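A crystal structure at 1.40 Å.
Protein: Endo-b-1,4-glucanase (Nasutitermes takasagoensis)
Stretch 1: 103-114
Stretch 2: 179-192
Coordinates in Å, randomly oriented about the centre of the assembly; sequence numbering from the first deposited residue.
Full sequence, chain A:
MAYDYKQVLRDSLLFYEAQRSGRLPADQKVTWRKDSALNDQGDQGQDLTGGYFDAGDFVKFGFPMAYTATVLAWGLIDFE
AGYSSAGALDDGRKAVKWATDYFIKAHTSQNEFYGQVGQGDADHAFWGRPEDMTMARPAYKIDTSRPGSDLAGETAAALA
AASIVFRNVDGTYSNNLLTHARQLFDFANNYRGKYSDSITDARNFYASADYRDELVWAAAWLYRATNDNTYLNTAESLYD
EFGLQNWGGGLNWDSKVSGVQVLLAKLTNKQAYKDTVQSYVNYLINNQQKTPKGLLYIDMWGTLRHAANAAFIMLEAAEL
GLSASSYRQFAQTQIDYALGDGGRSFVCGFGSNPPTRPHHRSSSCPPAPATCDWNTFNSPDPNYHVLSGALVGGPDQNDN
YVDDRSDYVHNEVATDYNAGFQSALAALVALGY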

# COMPACT_ATOMS: atom_id res chain seq x y z
N PHE A 103 -3.11 -10.75 8.38
CA PHE A 103 -3.72 -9.93 9.43
C PHE A 103 -4.54 -10.80 10.38
O PHE A 103 -4.59 -10.53 11.58
CB PHE A 103 -4.61 -8.84 8.84
CG PHE A 103 -3.90 -7.91 7.90
CD1 PHE A 103 -2.55 -7.61 8.07
CD2 PHE A 103 -4.58 -7.32 6.84
CE1 PHE A 103 -1.90 -6.73 7.21
CE2 PHE A 103 -3.94 -6.44 5.98
CZ PHE A 103 -2.59 -6.15 6.16
N ILE A 104 -5.20 -11.82 9.83
CA ILE A 104 -6.00 -12.71 10.66
C ILE A 104 -5.09 -13.44 11.66
O ILE A 104 -5.45 -13.58 12.83
CB ILE A 104 -6.77 -13.72 9.79
CG1 ILE A 104 -7.92 -13.01 9.08
CG2 ILE A 104 -7.30 -14.87 10.64
CD1 ILE A 104 -8.63 -13.85 8.04
N LYS A 105 -3.93 -13.89 11.21
CA LYS A 105 -2.99 -14.56 12.10
C LYS A 105 -2.46 -13.59 13.15
O LYS A 105 -2.33 -13.94 14.32
CB LYS A 105 -1.80 -15.12 11.31
CG LYS A 105 -2.12 -16.24 10.35
CD LYS A 105 -0.84 -16.79 9.74
CE LYS A 105 -1.12 -17.88 8.72
NZ LYS A 105 0.13 -18.38 8.09
N ALA A 106 -2.14 -12.37 12.72
CA ALA A 106 -1.61 -11.36 13.62
C ALA A 106 -2.61 -10.93 14.69
O ALA A 106 -2.23 -10.41 15.73
CB ALA A 106 -1.15 -10.14 12.81
N HIS A 107 -3.90 -11.15 14.42
CA HIS A 107 -4.95 -10.82 15.37
C HIS A 107 -5.08 -12.03 16.30
O HIS A 107 -6.02 -12.81 16.19
CB HIS A 107 -6.26 -10.58 14.64
CG HIS A 107 -7.34 -9.99 15.49
ND1 HIS A 107 -8.68 -10.15 15.22
CD2 HIS A 107 -7.27 -9.23 16.61
CE1 HIS A 107 -9.39 -9.52 16.13
NE2 HIS A 107 -8.56 -8.95 16.99
N THR A 108 -4.12 -12.16 17.20
CA THR A 108 -4.05 -13.29 18.12
C THR A 108 -5.12 -13.35 19.21
O THR A 108 -5.43 -14.42 19.72
CB THR A 108 -2.65 -13.35 18.76
OG1 THR A 108 -2.27 -12.05 19.19
CG2 THR A 108 -1.64 -13.84 17.73
N SER A 109 -5.68 -12.20 19.57
CA SER A 109 -6.74 -12.13 20.57
C SER A 109 -7.60 -10.95 20.15
O SER A 109 -7.15 -10.10 19.39
CB SER A 109 -6.18 -11.92 21.97
OG SER A 109 -7.18 -12.16 22.95
N GLN A 110 -8.84 -10.89 20.63
CA GLN A 110 -9.72 -9.79 20.23
C GLN A 110 -9.08 -8.41 20.36
O GLN A 110 -9.22 -7.57 19.46
CB GLN A 110 -11.04 -9.86 21.01
CG GLN A 110 -11.95 -11.00 20.55
CD GLN A 110 -11.47 -12.38 20.97
OE1 GLN A 110 -11.85 -13.39 20.38
NE2 GLN A 110 -10.65 -12.42 22.02
N ASN A 111 -8.38 -8.17 21.46
CA ASN A 111 -7.72 -6.88 21.68
C ASN A 111 -6.20 -6.98 21.68
O ASN A 111 -5.52 -6.30 22.44
CB ASN A 111 -8.20 -6.27 23.00
CG ASN A 111 -9.67 -5.92 22.98
OD1 ASN A 111 -10.13 -5.19 22.10
ND2 ASN A 111 -10.42 -6.44 23.94
N GLU A 112 -5.67 -7.85 20.82
CA GLU A 112 -4.23 -8.03 20.69
C GLU A 112 -3.92 -8.16 19.21
O GLU A 112 -4.61 -8.88 18.49
CB GLU A 112 -3.76 -9.29 21.43
CG GLU A 112 -2.24 -9.42 21.48
CD GLU A 112 -1.78 -10.60 22.32
OE1 GLU A 112 -1.76 -11.74 21.80
OE2 GLU A 112 -1.46 -10.38 23.50
N PHE A 113 -2.90 -7.45 18.76
CA PHE A 113 -2.55 -7.50 17.35
C PHE A 113 -1.05 -7.34 17.11
O PHE A 113 -0.44 -6.38 17.59
CB PHE A 113 -3.30 -6.39 16.60
CG PHE A 113 -3.12 -6.44 15.12
CD1 PHE A 113 -3.74 -7.43 14.37
CD2 PHE A 113 -2.31 -5.51 14.47
CE1 PHE A 113 -3.55 -7.50 12.99
CE2 PHE A 113 -2.11 -5.57 13.09
CZ PHE A 113 -2.73 -6.57 12.35
N TYR A 114 -0.46 -8.27 16.38
CA TYR A 114 0.95 -8.17 16.08
C TYR A 114 1.15 -7.22 14.90
O TYR A 114 0.59 -7.42 13.82
CB TYR A 114 1.55 -9.55 15.78
CG TYR A 114 1.87 -10.30 17.05
CD1 TYR A 114 0.87 -10.98 17.76
CD2 TYR A 114 3.16 -10.26 17.60
CE1 TYR A 114 1.16 -11.60 18.98
CE2 TYR A 114 3.44 -10.87 18.81
CZ TYR A 114 2.44 -11.54 19.50
OH TYR A 114 2.73 -12.13 20.70
N THR A 179 -15.64 -10.24 10.82
CA THR A 179 -15.61 -10.47 12.26
C THR A 179 -14.35 -9.83 12.85
O THR A 179 -14.40 -9.11 13.84
CB THR A 179 -15.62 -11.97 12.60
OG1 THR A 179 -16.88 -12.53 12.21
CG2 THR A 179 -15.41 -12.20 14.09
N HIS A 180 -13.21 -10.10 12.21
CA HIS A 180 -11.94 -9.56 12.66
C HIS A 180 -11.92 -8.04 12.53
O HIS A 180 -11.38 -7.34 13.40
CB HIS A 180 -10.80 -10.17 11.86
CG HIS A 180 -10.46 -11.57 12.26
ND1 HIS A 180 -9.70 -11.86 13.38
CD2 HIS A 180 -10.82 -12.76 11.73
CE1 HIS A 180 -9.61 -13.17 13.51
NE2 HIS A 180 -10.28 -13.74 12.53
N ALA A 181 -12.51 -7.52 11.46
CA ALA A 181 -12.55 -6.08 11.23
C ALA A 181 -13.31 -5.37 12.35
O ALA A 181 -12.86 -4.35 12.86
CB ALA A 181 -13.21 -5.78 9.89
N ARG A 182 -14.46 -5.91 12.73
CA ARG A 182 -15.27 -5.31 13.79
C ARG A 182 -14.53 -5.28 15.12
O ARG A 182 -14.56 -4.28 15.84
CB ARG A 182 -16.58 -6.07 13.97
CG ARG A 182 -17.50 -6.03 12.77
CD ARG A 182 -18.86 -6.62 13.12
NE ARG A 182 -19.78 -6.60 11.99
CZ ARG A 182 -21.08 -6.89 12.07
NH1 ARG A 182 -21.61 -7.23 13.24
NH2 ARG A 182 -21.84 -6.85 10.99
N GLN A 183 -13.87 -6.39 15.45
CA GLN A 183 -13.13 -6.49 16.70
C GLN A 183 -11.94 -5.55 16.74
O GLN A 183 -11.68 -4.92 17.76
CB GLN A 183 -12.67 -7.94 16.92
CG GLN A 183 -13.82 -8.93 16.90
CD GLN A 183 -13.36 -10.37 17.03
OE1 GLN A 183 -12.31 -10.74 16.51
NE2 GLN A 183 -14.16 -11.19 17.70
N LEU A 184 -11.21 -5.45 15.63
CA LEU A 184 -10.06 -4.56 15.59
C LEU A 184 -10.47 -3.10 15.68
O LEU A 184 -9.75 -2.29 16.26
CB LEU A 184 -9.23 -4.82 14.33
CG LEU A 184 -8.32 -6.05 14.46
CD1 LEU A 184 -7.76 -6.44 13.11
CD2 LEU A 184 -7.20 -5.75 15.45
N PHE A 185 -11.63 -2.75 15.12
CA PHE A 185 -12.08 -1.37 15.21
C PHE A 185 -12.41 -1.05 16.66
O PHE A 185 -12.07 0.02 17.16
CB PHE A 185 -13.33 -1.12 14.36
CG PHE A 185 -13.88 0.26 14.53
CD1 PHE A 185 -13.20 1.36 14.02
CD2 PHE A 185 -15.05 0.48 15.26
CE1 PHE A 185 -13.66 2.66 14.24
CE2 PHE A 185 -15.52 1.78 15.48
CZ PHE A 185 -14.82 2.87 14.97
N ASP A 186 -13.09 -1.97 17.33
CA ASP A 186 -13.45 -1.77 18.73
C ASP A 186 -12.18 -1.59 19.55
O ASP A 186 -12.11 -0.72 20.42
CB ASP A 186 -14.26 -2.95 19.25
CG ASP A 186 -15.72 -2.89 18.84
OD1 ASP A 186 -16.41 -3.92 18.95
OD2 ASP A 186 -16.17 -1.80 18.41
N PHE A 187 -11.18 -2.41 19.27
CA PHE A 187 -9.90 -2.32 19.97
C PHE A 187 -9.29 -0.94 19.73
O PHE A 187 -8.88 -0.25 20.67
CB PHE A 187 -8.97 -3.44 19.47
CG PHE A 187 -7.55 -3.34 19.97
CD1 PHE A 187 -7.26 -2.96 21.27
CD2 PHE A 187 -6.49 -3.67 19.12
CE1 PHE A 187 -5.94 -2.90 21.73
CE2 PHE A 187 -5.18 -3.62 19.56
CZ PHE A 187 -4.90 -3.23 20.87
N ALA A 188 -9.24 -0.53 18.47
CA ALA A 188 -8.67 0.76 18.10
C ALA A 188 -9.41 1.95 18.73
O ALA A 188 -8.79 2.91 19.17
CB ALA A 188 -8.68 0.91 16.58
N ASN A 189 -10.73 1.87 18.76
CA ASN A 189 -11.54 2.95 19.31
C ASN A 189 -11.62 2.99 20.83
O ASN A 189 -11.65 4.07 21.43
CB ASN A 189 -12.95 2.89 18.71
CG ASN A 189 -13.73 4.16 18.93
OD1 ASN A 189 -13.20 5.26 18.77
ND2 ASN A 189 -15.00 4.03 19.29
N ASN A 190 -11.64 1.82 21.46
CA ASN A 190 -11.74 1.72 22.92
C ASN A 190 -10.41 1.94 23.65
O ASN A 190 -10.39 2.31 24.82
CB ASN A 190 -12.30 0.35 23.31
CG ASN A 190 -13.74 0.16 22.86
OD1 ASN A 190 -14.23 -0.97 22.79
ND2 ASN A 190 -14.42 1.25 22.55
N TYR A 191 -9.31 1.70 22.95
CA TYR A 191 -7.97 1.86 23.52
C TYR A 191 -7.17 2.77 22.60
O TYR A 191 -6.52 2.31 21.66
CB TYR A 191 -7.31 0.49 23.67
CG TYR A 191 -8.09 -0.45 24.57
CD1 TYR A 191 -7.92 -0.43 25.95
CD2 TYR A 191 -9.05 -1.31 24.04
CE1 TYR A 191 -8.68 -1.24 26.79
CE2 TYR A 191 -9.83 -2.13 24.87
CZ TYR A 191 -9.64 -2.08 26.24
OH TYR A 191 -10.41 -2.88 27.06
N ARG A 192 -7.24 4.07 22.88
CA ARG A 192 -6.58 5.10 22.08
C ARG A 192 -5.07 5.25 22.30
O ARG A 192 -4.59 5.27 23.43
CB ARG A 192 -7.25 6.45 22.35
CG ARG A 192 -8.76 6.50 22.11
CD ARG A 192 -9.11 6.40 20.63
NE ARG A 192 -10.54 6.53 20.38
CZ ARG A 192 -11.22 7.68 20.42
NH1 ARG A 192 -10.59 8.81 20.70
NH2 ARG A 192 -12.52 7.68 20.17
O HOH W 1 -13.70 -14.13 17.71
O HOH W 2 -12.60 -3.57 22.72
O HOH W 3 -12.19 -5.99 20.25

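His 107, His 180 and Asn 111 have the most surface covered in this contact, which packs the end of one helix and the loop after it against the helix of residues 179-190.

His 107 is the first residue to leave helical geometry after the helix of stretch 1. Its CA-to-CB bond points toward the other stretch, and its ring is held at both nitrogens. ND1 of His 107 and ND1 of His 180 form a hydrogen bond of 2.7 Å, nearly straight at 167°. Either ring could be the donor. It is the only direct hydrogen bond between the stretches. The two rings meet rim to rim, with planes at 70° and centroids 5.0 Å apart, so they do not stack. At the second ring nitrogen, NE2 of His 107 donates to O of Gln 110 at 2.9 Å. This bond ties the ring to the type I turn of Ser 109 to Glu 112.

Leu 184 covers one face of the His 107 ring. Its CG lies 3.9 Å from the centroid of that ring, 10° off the normal, a CH-pi contact. Leu 184 also packs on Phe 113, with CD2 of Leu 184 4.0 Å from CD1 of Phe 113. At the ring edge, CE1 of His 107 lies 3.2 Å from OE1 of Gln 183.

The CA-to-CB bond of His 180 likewise points toward the other stretch. While its ring edge meets His 107, one face is covered by Ile 104. CG1 of Ile 104 is 4.3 Å from the centroid of the His 180 ring, 24° off the normal. The pair of histidines is thus flanked by aliphatic side chains from both stretches.

Asn 111, in the turn, faces a later part of the stretch 2 helix; its CA lies 5.3 Å from CA of Phe 187. Its CA-to-CB bond points sideways, but the end of the side chain comes nearer. OD1 of Asn 111 lies 3.4 Å from CB of Phe 187. The backbone also takes part: O of Asn 111 and N of Glu 112 lie over one face of the Phe 187 ring.

Asn 111 has no direct hydrogen bond to the helix; two waters lie between its OD1 and helix oxygens. Water 3 lies 2.9 Å from OD1 of Asn 111 and 2.8 Å from O of Gln 183. Water 2 lies 3.0 Å from OD1 of Asn 111 and 3.1 Å from OD1 of Asn 190. Separately, water 1 joins Gln 183 and Gln 110: it accepts from NE2 of Gln 183 at 3.0 Å and donates weakly to OE1 of Gln 110 at 3.3 Å.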